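PDB 6H17: mutual gliding-motility protein MglA from Myxococcus xanthus DK 1622, which acts as a GTP-binding intracellular switch of the small GTPase superfamily that coordinates social and adventurous gliding motility and controls the direction and speed of gliding. Local coordinates for residues Y17-G21 and S116-L120; K25-L29 and L76-P80; V137-R143 and P164-A170. The contacts are given in a common frame with arbitrary orientation. Residues are numbered along the deposited sequence.

Contact 1. Residues Y17-G21 and S116-L120; sequences YYGPG and SLENL
This is a buried strand-to-helix contact of the Ras-like GTPase fold, where the end of strand 10-18 and the start of the phosphate-binding P-loop meet helix 110-125. Y17 and Y18 are extended; G19 then takes phi/psi of 145/172, a conformation that calls for glycine because a CB would jam against the carbonyl O of Y18. P20 and G21 continue as loop, while S116-L120 is regular helix. P20 lies nearest S116 (CA-CA 5.5 Å) and Y18 nearest L120 (7.5 Å). Y18, with chi1 at -145°, sends its ring to the helix. L120 (chi1 t, chi2 p) lays CD1 over one ring face in a CH-pi contact, 3.9 Å from the centroid and 8° off the normal, and at the ring edge Y18 CE2 is 3.5 Å from S116 O. Beyond the ring, Y18 OH donates to N119 OD1 at 2.6 Å; N119 has chi1 t. S116, also t, sets OG 3.2 Å from G19 C, and its CB packs 3.9 Å from P20 CD. N119 goes on to D86 and R89, and Y18 OH also meets N123. Apolar cover on the ring face and a polar partner for the hydroxyl let one buried tyrosine satisfy both halves of its chemistry.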
loop_
_atom_site.group_PDB
_atom_site.type_symbol
_atom_site.label_atom_id
_atom_site.label_comp_id
_atom_site.label_asym_id
_atom_site.label_seq_id
_atom_site.Cartn_x
_atom_site.Cartn_y
_atom_site.Cartn_z
ATOM N N TYR A 17 1.767 -1.160 1.040
ATOM C CA TYR A 17 1.884 -0.944 -0.400
ATOM C C TYR A 17 2.589 -2.152 -1.001
ATOM O O TYR A 17 3.725 -2.484 -0.613
ATOM C CB TYR A 17 2.659 0.352 -0.653
ATOM C CG TYR A 17 1.828 1.610 -0.499
ATOM C CD1 TYR A 17 1.519 2.399 -1.581
ATOM C CD2 TYR A 17 1.348 2.010 0.747
ATOM C CE1 TYR A 17 0.761 3.545 -1.454
ATOM C CE2 TYR A 17 0.596 3.156 0.878
ATOM C CZ TYR A 17 0.299 3.911 -0.225
ATOM O OH TYR A 17 -0.477 5.038 -0.051
ATOM N N TYR A 18 1.924 -2.786 -1.955
ATOM C CA TYR A 18 2.358 -4.036 -2.560
ATOM C C TYR A 18 2.474 -3.833 -4.058
ATOM O O TYR A 18 1.933 -2.869 -4.602
ATOM C CB TYR A 18 1.301 -5.115 -2.282
ATOM C CG TYR A 18 1.779 -6.528 -2.063
ATOM C CD1 TYR A 18 2.174 -6.954 -0.816
ATOM C CD2 TYR A 18 1.780 -7.443 -3.093
ATOM C CE1 TYR A 18 2.572 -8.240 -0.599
ATOM C CE2 TYR A 18 2.187 -8.753 -2.897
ATOM C CZ TYR A 18 2.584 -9.142 -1.631
ATOM O OH TYR A 18 2.963 -10.441 -1.352
ATOM N N GLY A 19 3.164 -4.741 -4.745
ATOM C CA GLY A 19 3.298 -4.667 -6.182
ATOM C C GLY A 19 4.658 -5.149 -6.627
ATOM O O GLY A 19 5.549 -5.374 -5.814
ATOM N N PRO A 20 4.854 -5.290 -7.927
ATOM C CA PRO A 20 6.065 -5.950 -8.439
ATOM C C PRO A 20 7.303 -5.073 -8.293
ATOM O O PRO A 20 7.246 -3.902 -7.920
ATOM C CB PRO A 20 5.703 -6.233 -9.900
ATOM C CG PRO A 20 4.729 -5.172 -10.241
ATOM C CD PRO A 20 3.898 -4.963 -8.998
ATOM N N GLY A 21 8.455 -5.658 -8.595
ATOM C CA GLY A 21 9.694 -4.911 -8.500
ATOM C C GLY A 21 9.639 -3.615 -9.258
ATOM O O GLY A 21 9.114 -3.558 -10.374
ATOM N N SER A 116 2.384 -10.569 -9.057
ATOM C CA SER A 116 2.392 -9.930 -7.750
ATOM C C SER A 116 0.999 -9.859 -7.134
ATOM O O SER A 116 0.856 -10.025 -5.924
ATOM C CB SER A 116 3.018 -8.543 -7.859
ATOM O OG SER A 116 3.097 -7.913 -6.603
ATOM N N LEU A 117 -0.027 -9.594 -7.943
ATOM C CA LEU A 117 -1.391 -9.525 -7.417
ATOM C C LEU A 117 -1.851 -10.894 -6.924
ATOM O O LEU A 117 -2.504 -11.000 -5.877
ATOM C CB LEU A 117 -2.321 -8.965 -8.499
ATOM C CG LEU A 117 -3.799 -8.858 -8.145
ATOM C CD1 LEU A 117 -3.983 -8.011 -6.897
ATOM C CD2 LEU A 117 -4.552 -8.274 -9.348
ATOM N N GLU A 118 -1.511 -11.954 -7.649
ATOM C CA GLU A 118 -1.827 -13.295 -7.171
ATOM C C GLU A 118 -1.044 -13.623 -5.903
ATOM O O GLU A 118 -1.582 -14.241 -4.968
ATOM C CB GLU A 118 -1.573 -14.322 -8.272
ATOM C CG GLU A 118 -1.808 -15.747 -7.815
ATOM C CD GLU A 118 -3.260 -16.077 -7.516
ATOM O OE1 GLU A 118 -3.509 -17.235 -7.103
ATOM O OE2 GLU A 118 -4.155 -15.213 -7.667
ATOM N N ASN A 119 0.226 -13.219 -5.848
ATOM C CA ASN A 119 1.035 -13.409 -4.655
ATOM C C ASN A 119 0.435 -12.700 -3.452
ATOM O O ASN A 119 0.465 -13.241 -2.338
ATOM C CB ASN A 119 2.447 -12.902 -4.964
ATOM C CG ASN A 119 3.398 -13.038 -3.814
ATOM O OD1 ASN A 119 3.854 -12.030 -3.266
ATOM N ND2 ASN A 119 3.744 -14.265 -3.461
ATOM N N LEU A 120 -0.105 -11.488 -3.645
ATOM C CA LEU A 120 -0.814 -10.802 -2.567
ATOM C C LEU A 120 -1.987 -11.640 -2.071
ATOM O O LEU A 120 -2.174 -11.818 -0.862
ATOM C CB LEU A 120 -1.319 -9.444 -3.057
ATOM C CG LEU A 120 -2.196 -8.637 -2.092
ATOM C CD1 LEU A 120 -1.484 -8.330 -0.787
ATOM C CD2 LEU A 120 -2.674 -7.358 -2.795
#

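Contact 2. Residues K25-L29 and L76-P80; sequences KTTNL and LYTVP. With MG (magnesium ion), chain B; GSP (5'-guanosine-diphosphate-monothiophosphate), chain C.
Here the P-loop (Walker A) lysine and threonine, K25 and T26, at the start of helix 25-35, face the end of strand 71-78 and the following loop. The axes of helix 25-29 and strand 76-78 come within 8.5 Å at a signed crossing angle of -153°, nearly antiparallel, pairing K25 with T78 (CA-CA 6.0 Å) and L29 with L76 (7.7 Å). No hydrogen bond joins the segments. Van der Waals contacts put T78 CG2 3.8 Å from both K25 CB and L29 CD1, and L29 CD2 4.0 Å from L76 CB; K25 CE makes a short, close-packed 3.0 Å approach to V79 O. Hydrogen bonds go to the GTP analogue. The K25 side chain (m, t, m, m) curls so that NZ reaches GSP O3G (2.7 Å) and O1B (2.8 Å), bridging gamma and beta phosphates; backbone N of K25, T26 and T27 donate to O1B (2.9 Å), O2B (3.0 Å) and O1A (2.9 Å). Both T26 OG1 and T78 OG1 also bond D58. Six oxygens coordinate magnesium: T26 OG1, GSP O2B and O2G, and three waters. One water, 2.1 Å from MG, donates to T78 OG1 at 3.0 Å and V79 O at 2.9 Å.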
loop_
_atom_site.group_PDB
_atom_site.type_symbol
_atom_site.label_atom_id
_atom_site.label_comp_id
_atom_site.label_asym_id
_atom_site.label_seq_id
_atom_site.Cartn_x
_atom_site.Cartn_y
_atom_site.Cartn_z
ATOM N N LYS A 25 6.305 1.710 -5.274
ATOM C CA LYS A 25 5.852 1.707 -3.880
ATOM C C LYS A 25 6.628 2.710 -3.030
ATOM O O LYS A 25 6.036 3.575 -2.359
ATOM C CB LYS A 25 6.003 0.298 -3.296
ATOM C CG LYS A 25 5.191 -0.766 -4.037
ATOM C CD LYS A 25 5.440 -2.193 -3.556
ATOM C CE LYS A 25 6.845 -2.692 -3.768
ATOM N NZ LYS A 25 7.224 -2.920 -5.188
ATOM N N THR A 26 7.956 2.605 -3.036
ATOM C CA THR A 26 8.791 3.529 -2.280
ATOM C C THR A 26 8.522 4.964 -2.711
ATOM O O THR A 26 8.428 5.863 -1.871
ATOM C CB THR A 26 10.257 3.146 -2.463
ATOM O OG1 THR A 26 10.473 1.854 -1.865
ATOM C CG2 THR A 26 11.198 4.177 -1.814
ATOM N N THR A 27 8.371 5.190 -4.024
ATOM C CA THR A 27 8.147 6.544 -4.537
ATOM C C THR A 27 6.852 7.126 -3.988
ATOM O O THR A 27 6.794 8.319 -3.660
ATOM C CB THR A 27 8.096 6.496 -6.062
ATOM O OG1 THR A 27 9.336 6.011 -6.579
ATOM C CG2 THR A 27 7.880 7.886 -6.661
ATOM N N ASN A 28 5.803 6.307 -3.864
ATOM C CA ASN A 28 4.570 6.780 -3.245
ATOM C C ASN A 28 4.846 7.335 -1.850
ATOM O O ASN A 28 4.406 8.436 -1.501
ATOM C CB ASN A 28 3.532 5.650 -3.147
ATOM C CG ASN A 28 2.557 5.606 -4.321
ATOM O OD1 ASN A 28 1.468 6.169 -4.238
ATOM N ND2 ASN A 28 2.909 4.894 -5.372
ATOM N N LEU A 29 5.523 6.549 -1.002
ATOM C CA LEU A 29 5.785 7.006 0.368
ATOM C C LEU A 29 6.694 8.230 0.406
ATOM O O LEU A 29 6.535 9.093 1.275
ATOM C CB LEU A 29 6.340 5.877 1.229
ATOM C CG LEU A 29 5.282 5.036 1.946
ATOM C CD1 LEU A 29 4.375 4.293 0.998
ATOM C CD2 LEU A 29 5.931 4.082 2.945
ATOM N N LEU A 76 2.429 3.228 7.387
ATOM C CA LEU A 76 2.565 2.794 6.007
ATOM C C LEU A 76 3.860 2.025 5.829
ATOM O O LEU A 76 4.925 2.457 6.299
ATOM C CB LEU A 76 2.598 3.989 5.066
ATOM C CG LEU A 76 1.264 4.659 4.742
ATOM C CD1 LEU A 76 0.408 4.950 5.926
ATOM C CD2 LEU A 76 1.506 5.936 3.899
ATOM N N TYR A 77 3.766 0.879 5.141
ATOM C CA TYR A 77 4.901 0.040 4.806
ATOM C C TYR A 77 4.913 -0.212 3.309
ATOM O O TYR A 77 3.854 -0.296 2.680
ATOM C CB TYR A 77 4.795 -1.340 5.476
ATOM C CG TYR A 77 5.012 -1.367 6.982
ATOM C CD1 TYR A 77 6.215 -1.812 7.494
ATOM C CD2 TYR A 77 4.032 -0.959 7.874
ATOM C CE1 TYR A 77 6.435 -1.864 8.858
ATOM C CE2 TYR A 77 4.254 -1.004 9.266
ATOM C CZ TYR A 77 5.457 -1.460 9.715
ATOM O OH TYR A 77 5.714 -1.499 11.073
ATOM N N THR A 78 6.101 -0.356 2.752
ATOM C CA THR A 78 6.237 -1.017 1.457
ATOM C C THR A 78 6.857 -2.386 1.667
ATOM O O THR A 78 7.244 -2.751 2.782
ATOM C CB THR A 78 7.093 -0.202 0.486
ATOM O OG1 THR A 78 8.454 -0.191 0.933
ATOM C CG2 THR A 78 6.570 1.205 0.337
ATOM N N VAL A 79 6.926 -3.153 0.582
ATOM C CA VAL A 79 7.560 -4.464 0.592
ATOM C C VAL A 79 8.596 -4.501 -0.518
ATOM O O VAL A 79 8.543 -3.685 -1.455
ATOM C CB VAL A 79 6.539 -5.607 0.382
ATOM C CG1 VAL A 79 5.413 -5.528 1.403
ATOM C CG2 VAL A 79 5.991 -5.617 -1.033
ATOM N N PRO A 80 9.513 -5.470 -0.486
ATOM C CA PRO A 80 10.373 -5.705 -1.655
ATOM C C PRO A 80 9.599 -6.518 -2.676
ATOM O O PRO A 80 9.183 -7.648 -2.400
ATOM C CB PRO A 80 11.569 -6.470 -1.080
ATOM C CG PRO A 80 11.129 -6.969 0.240
ATOM C CD PRO A 80 9.915 -6.259 0.691
HETATM MG MG MG B . 11.079 0.047 -2.766
HETATM P PG GSP C . 11.065 -2.413 -4.987
HETATM O O3B GSP C . 10.504 -1.179 -5.937
HETATM S S1G GSP C . 12.406 -3.258 -5.991
HETATM O O2G GSP C . 11.526 -1.745 -3.676
HETATM O O3G GSP C . 9.844 -3.298 -4.715
HETATM P PB GSP C . 9.504 0.015 -5.647
HETATM O O1B GSP C . 8.116 -0.381 -5.987
HETATM O O2B GSP C . 9.714 0.559 -4.285
HETATM P PA GSP C . 10.478 2.573 -6.592
HETATM O O1A GSP C . 9.440 3.380 -5.971
HETATM O O2A GSP C . 11.816 2.584 -5.991
HETATM O O3A GSP C . 9.985 1.071 -6.766
HETATM O "O5'" GSP C . 10.526 3.020 -8.124
HETATM C "C5'" GSP C . 11.401 2.371 -9.033
HETATM C "C4'" GSP C . 11.772 3.313 -10.172
HETATM O "O4'" GSP C . 10.585 3.676 -10.903
HETATM C "C3'" GSP C . 12.379 4.598 -9.673
HETATM O "O3'" GSP C . 13.418 5.003 -10.550
HETATM C "C2'" GSP C . 11.250 5.624 -9.716
HETATM O "O2'" GSP C . 11.646 6.954 -9.880
HETATM C "C1'" GSP C . 10.466 5.089 -10.924
HETATM N N9 GSP C . 9.056 5.456 -10.935
HETATM C C8 GSP C . 8.177 5.267 -9.914
HETATM N N7 GSP C . 6.961 5.728 -10.273
HETATM C C5 GSP C . 7.080 6.216 -11.548
HETATM C C6 GSP C . 6.175 6.822 -12.417
HETATM O O6 GSP C . 4.964 7.035 -12.170
HETATM N N1 GSP C . 6.671 7.205 -13.624
HETATM C C2 GSP C . 7.975 6.998 -13.996
HETATM N N2 GSP C . 8.368 7.386 -15.196
HETATM N N3 GSP C . 8.874 6.418 -13.167
HETATM C C4 GSP C . 8.394 6.052 -11.964
HETATM O O HOH W 1 9.584 -1.010 -1.679
HETATM O O HOH W 2 12.396 -0.217 -1.229
HETATM O O HOH W 3 12.548 1.103 -3.787
#

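Contact 3. Residues V137-R143 and P164-A170; sequences VIQYNKR and PEYQAVA. With GSP (5'-guanosine-diphosphate-monothiophosphate), chain C.
Two parallel strands of a beta-alpha-beta unit, 136-141 and 165-167, joined through helix 151-158, run side by side, 165-167 at the sheet edge; the end of 136-141 and the loop after 165-167 reach the guanine. Their short axes lie 4.6 Å apart at -20°, pairing I138-Y140 with E165-Q167. Backbone bonds run I138 N to P164 O (3.0 Å), Y166 N to I138 O (3.0 Å), Y140 N to Y166 O (2.8 Å) and A168 N to Y140 O (2.9 Å); R143 N donates to A168 O (3.1 Å). Y140 (chi1 m) gives OH to E165 OE1 (2.7 Å); E165 also meets N159 and R155. Q139 turns to N28 and T179, K142 NZ to D104. R143 NH1 bonds V149 O; R143 NE bonds Q167 OE1 weakly (3.4 Å) and a water (2.9 Å) that donates to Q167 OE1 (2.6 Å). N141-D144 matches the NKxD guanine-recognition motif: N141 (chi1 t) takes A170 N on OD1 at 2.9 Å, while N141 ND2 donates to GSP N7 at 3.0 Å.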
loop_
_atom_site.group_PDB
_atom_site.type_symbol
_atom_site.label_atom_id
_atom_site.label_comp_id
_atom_site.label_asym_id
_atom_site.label_seq_id
_atom_site.Cartn_x
_atom_site.Cartn_y
_atom_site.Cartn_z
ATOM N N VAL A 137 -7.241 -0.877 -2.347
ATOM C CA VAL A 137 -7.290 0.083 -3.446
ATOM C C VAL A 137 -6.181 -0.274 -4.411
ATOM O O VAL A 137 -5.101 -0.710 -3.993
ATOM C CB VAL A 137 -7.116 1.522 -2.929
ATOM C CG1 VAL A 137 -7.019 2.536 -4.066
ATOM C CG2 VAL A 137 -8.255 1.874 -1.955
ATOM N N ILE A 138 -6.434 -0.098 -5.694
ATOM C CA ILE A 138 -5.435 -0.353 -6.729
ATOM C C ILE A 138 -5.024 0.956 -7.394
ATOM O O ILE A 138 -5.864 1.825 -7.679
ATOM C CB ILE A 138 -5.908 -1.402 -7.760
ATOM C CG1 ILE A 138 -4.728 -1.802 -8.669
ATOM C CG2 ILE A 138 -7.088 -0.926 -8.566
ATOM C CD1 ILE A 138 -4.930 -3.169 -9.357
ATOM N N GLN A 139 -3.731 1.089 -7.647
ATOM C CA GLN A 139 -3.153 2.249 -8.303
ATOM C C GLN A 139 -2.502 1.829 -9.607
ATOM O O GLN A 139 -1.677 0.908 -9.625
ATOM C CB GLN A 139 -2.111 2.879 -7.386
ATOM C CG GLN A 139 -1.506 4.155 -7.944
ATOM C CD GLN A 139 -0.395 4.688 -7.089
ATOM O OE1 GLN A 139 0.775 4.381 -7.311
ATOM N NE2 GLN A 139 -0.751 5.501 -6.089
ATOM N N TYR A 140 -2.856 2.500 -10.692
ATOM C CA TYR A 140 -2.225 2.282 -11.991
ATOM C C TYR A 140 -1.153 3.352 -12.139
ATOM O O TYR A 140 -1.430 4.469 -12.575
ATOM C CB TYR A 140 -3.243 2.343 -13.121
ATOM C CG TYR A 140 -4.459 1.453 -12.935
ATOM C CD1 TYR A 140 -4.355 0.165 -12.404
ATOM C CD2 TYR A 140 -5.725 1.910 -13.274
ATOM C CE1 TYR A 140 -5.490 -0.641 -12.246
ATOM C CE2 TYR A 140 -6.846 1.120 -13.112
ATOM C CZ TYR A 140 -6.710 -0.152 -12.593
ATOM O OH TYR A 140 -7.822 -0.965 -12.413
ATOM N N ASN A 141 0.069 3.008 -11.752
ATOM C CA ASN A 141 1.166 3.966 -11.703
ATOM C C ASN A 141 1.899 4.012 -13.037
ATOM O O ASN A 141 1.721 3.169 -13.921
ATOM C CB ASN A 141 2.105 3.615 -10.541
ATOM C CG ASN A 141 3.084 4.704 -10.226
ATOM O OD1 ASN A 141 2.755 5.896 -10.300
ATOM N ND2 ASN A 141 4.307 4.323 -9.890
ATOM N N LYS A 142 2.731 5.030 -13.181
ATOM C CA LYS A 142 3.534 5.251 -14.397
ATOM C C LYS A 142 2.669 5.595 -15.612
ATOM O O LYS A 142 2.987 5.231 -16.747
ATOM C CB LYS A 142 4.520 4.117 -14.701
ATOM C CG LYS A 142 5.268 3.611 -13.466
ATOM C CD LYS A 142 6.608 2.991 -13.819
ATOM C CE LYS A 142 7.300 2.470 -12.573
ATOM N NZ LYS A 142 8.502 1.651 -12.942
ATOM N N ARG A 143 1.618 6.396 -15.393
ATOM C CA ARG A 143 0.760 6.817 -16.494
ATOM C C ARG A 143 1.471 7.736 -17.471
ATOM O O ARG A 143 0.968 7.939 -18.579
ATOM C CB ARG A 143 -0.498 7.530 -15.981
ATOM C CG ARG A 143 -1.372 6.715 -15.043
ATOM C CD ARG A 143 -1.758 5.364 -15.599
ATOM N NE ARG A 143 -2.300 5.489 -16.945
ATOM C CZ ARG A 143 -2.372 4.501 -17.825
ATOM N NH1 ARG A 143 -1.992 3.286 -17.495
ATOM N NH2 ARG A 143 -2.868 4.723 -19.033
ATOM N N PRO A 164 -11.828 0.393 -5.628
ATOM C CA PRO A 164 -11.403 1.749 -5.994
ATOM C C PRO A 164 -10.065 1.716 -6.711
ATOM O O PRO A 164 -9.136 1.015 -6.288
ATOM C CB PRO A 164 -11.317 2.474 -4.647
ATOM C CG PRO A 164 -12.304 1.731 -3.785
ATOM C CD PRO A 164 -12.163 0.293 -4.194
ATOM N N GLU A 165 -9.950 2.500 -7.785
ATOM C CA GLU A 165 -8.752 2.526 -8.617
ATOM C C GLU A 165 -8.362 3.965 -8.907
ATOM O O GLU A 165 -9.227 4.835 -9.066
ATOM C CB GLU A 165 -8.963 1.776 -9.935
ATOM C CG GLU A 165 -10.100 2.325 -10.784
ATOM C CD GLU A 165 -10.245 1.609 -12.111
ATOM O OE1 GLU A 165 -10.135 0.365 -12.161
ATOM O OE2 GLU A 165 -10.441 2.294 -13.129
ATOM N N TYR A 166 -7.061 4.219 -8.957
ATOM C CA TYR A 166 -6.522 5.558 -9.179
ATOM C C TYR A 166 -5.371 5.513 -10.167
ATOM O O TYR A 166 -4.435 4.728 -9.997
ATOM C CB TYR A 166 -6.051 6.191 -7.857
ATOM C CG TYR A 166 -7.221 6.446 -6.956
ATOM C CD1 TYR A 166 -7.933 7.624 -7.055
ATOM C CD2 TYR A 166 -7.649 5.490 -6.059
ATOM C CE1 TYR A 166 -9.044 7.856 -6.267
ATOM C CE2 TYR A 166 -8.765 5.707 -5.270
ATOM C CZ TYR A 166 -9.441 6.884 -5.385
ATOM O OH TYR A 166 -10.561 7.111 -4.581
ATOM N N GLN A 167 -5.411 6.386 -11.162
ATOM C CA GLN A 167 -4.259 6.647 -12.013
ATOM C C GLN A 167 -3.210 7.416 -11.227
ATOM O O GLN A 167 -3.548 8.326 -10.467
ATOM C CB GLN A 167 -4.669 7.529 -13.190
ATOM C CG GLN A 167 -5.478 6.851 -14.235
ATOM C CD GLN A 167 -5.506 7.680 -15.504
ATOM O OE1 GLN A 167 -4.472 7.921 -16.136
ATOM N NE2 GLN A 167 -6.679 8.149 -15.862
ATOM N N ALA A 168 -1.937 7.085 -11.440
ATOM C CA ALA A 168 -0.873 7.777 -10.731
ATOM C C ALA A 168 0.373 7.994 -11.570
ATOM O O ALA A 168 0.663 7.251 -12.520
ATOM C CB ALA A 168 -0.476 7.037 -9.461
ATOM N N VAL A 169 1.105 9.042 -11.179
ATOM C CA VAL A 169 2.486 9.284 -11.603
ATOM C C VAL A 169 3.216 9.594 -10.294
ATOM O O VAL A 169 3.279 10.749 -9.857
ATOM C CB VAL A 169 2.624 10.429 -12.608
ATOM C CG1 VAL A 169 4.068 10.565 -13.052
ATOM C CG2 VAL A 169 1.731 10.209 -13.798
ATOM N N ALA A 170 3.706 8.558 -9.627
ATOM C CA ALA A 170 4.111 8.749 -8.236
ATOM C C ALA A 170 5.182 9.820 -8.050
ATOM O O ALA A 170 5.090 10.572 -7.059
ATOM C CB ALA A 170 4.513 7.411 -7.608
HETATM P PG GSP C . 11.065 -2.413 -4.987
HETATM O O3B GSP C . 10.504 -1.179 -5.937
HETATM S S1G GSP C . 12.406 -3.258 -5.991
HETATM O O2G GSP C . 11.526 -1.745 -3.676
HETATM O O3G GSP C . 9.844 -3.298 -4.715
HETATM P PB GSP C . 9.504 0.015 -5.647
HETATM O O1B GSP C . 8.116 -0.381 -5.987
HETATM O O2B GSP C . 9.714 0.559 -4.285
HETATM P PA GSP C . 10.478 2.573 -6.592
HETATM O O1A GSP C . 9.440 3.380 -5.971
HETATM O O2A GSP C . 11.816 2.584 -5.991
HETATM O O3A GSP C . 9.985 1.071 -6.766
HETATM O "O5'" GSP C . 10.526 3.020 -8.124
HETATM C "C5'" GSP C . 11.401 2.371 -9.033
HETATM C "C4'" GSP C . 11.772 3.313 -10.172
HETATM O "O4'" GSP C . 10.585 3.676 -10.903
HETATM C "C3'" GSP C . 12.379 4.598 -9.673
HETATM O "O3'" GSP C . 13.418 5.003 -10.550
HETATM C "C2'" GSP C . 11.250 5.624 -9.716
HETATM O "O2'" GSP C . 11.646 6.954 -9.880
HETATM C "C1'" GSP C . 10.466 5.089 -10.924
HETATM N N9 GSP C . 9.056 5.456 -10.935
HETATM C C8 GSP C . 8.177 5.267 -9.914
HETATM N N7 GSP C . 6.961 5.728 -10.273
HETATM C C5 GSP C . 7.080 6.216 -11.548
HETATM C C6 GSP C . 6.175 6.822 -12.417
HETATM O O6 GSP C . 4.964 7.035 -12.170
HETATM N N1 GSP C . 6.671 7.205 -13.624
HETATM C C2 GSP C . 7.975 6.998 -13.996
HETATM N N2 GSP C . 8.368 7.386 -15.196
HETATM N N3 GSP C . 8.874 6.418 -13.167
HETATM C C4 GSP C . 8.394 6.052 -11.964
HETATM O O HOH W 4 -3.365 7.716 -18.534
#

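All three contacts lie on one mixed sheet around the nucleotide, their centres 12 Å (1 and 2) and 14 Å (3 from either) apart. Along the chain, contact 2 is nested inside the loop closed by contact 1, and contact 3 follows both. Strand 10-18 leads through the P-loop into helix 25-35, so contacts 1 and 2 touch: K25 NZ lies 3.0 Å from G19 O, and Y17 N 2.8 Å from Y77 O of the adjacent strand. Contact 2 meets contact 3 through N28 ND2 and Q139 OE1, 2.9 Å apart. Contact 2 holds phosphates and magnesium, contact 3 the base, and contact 1 backs the P-loop with a helix: together they frame the GTP-binding pocket.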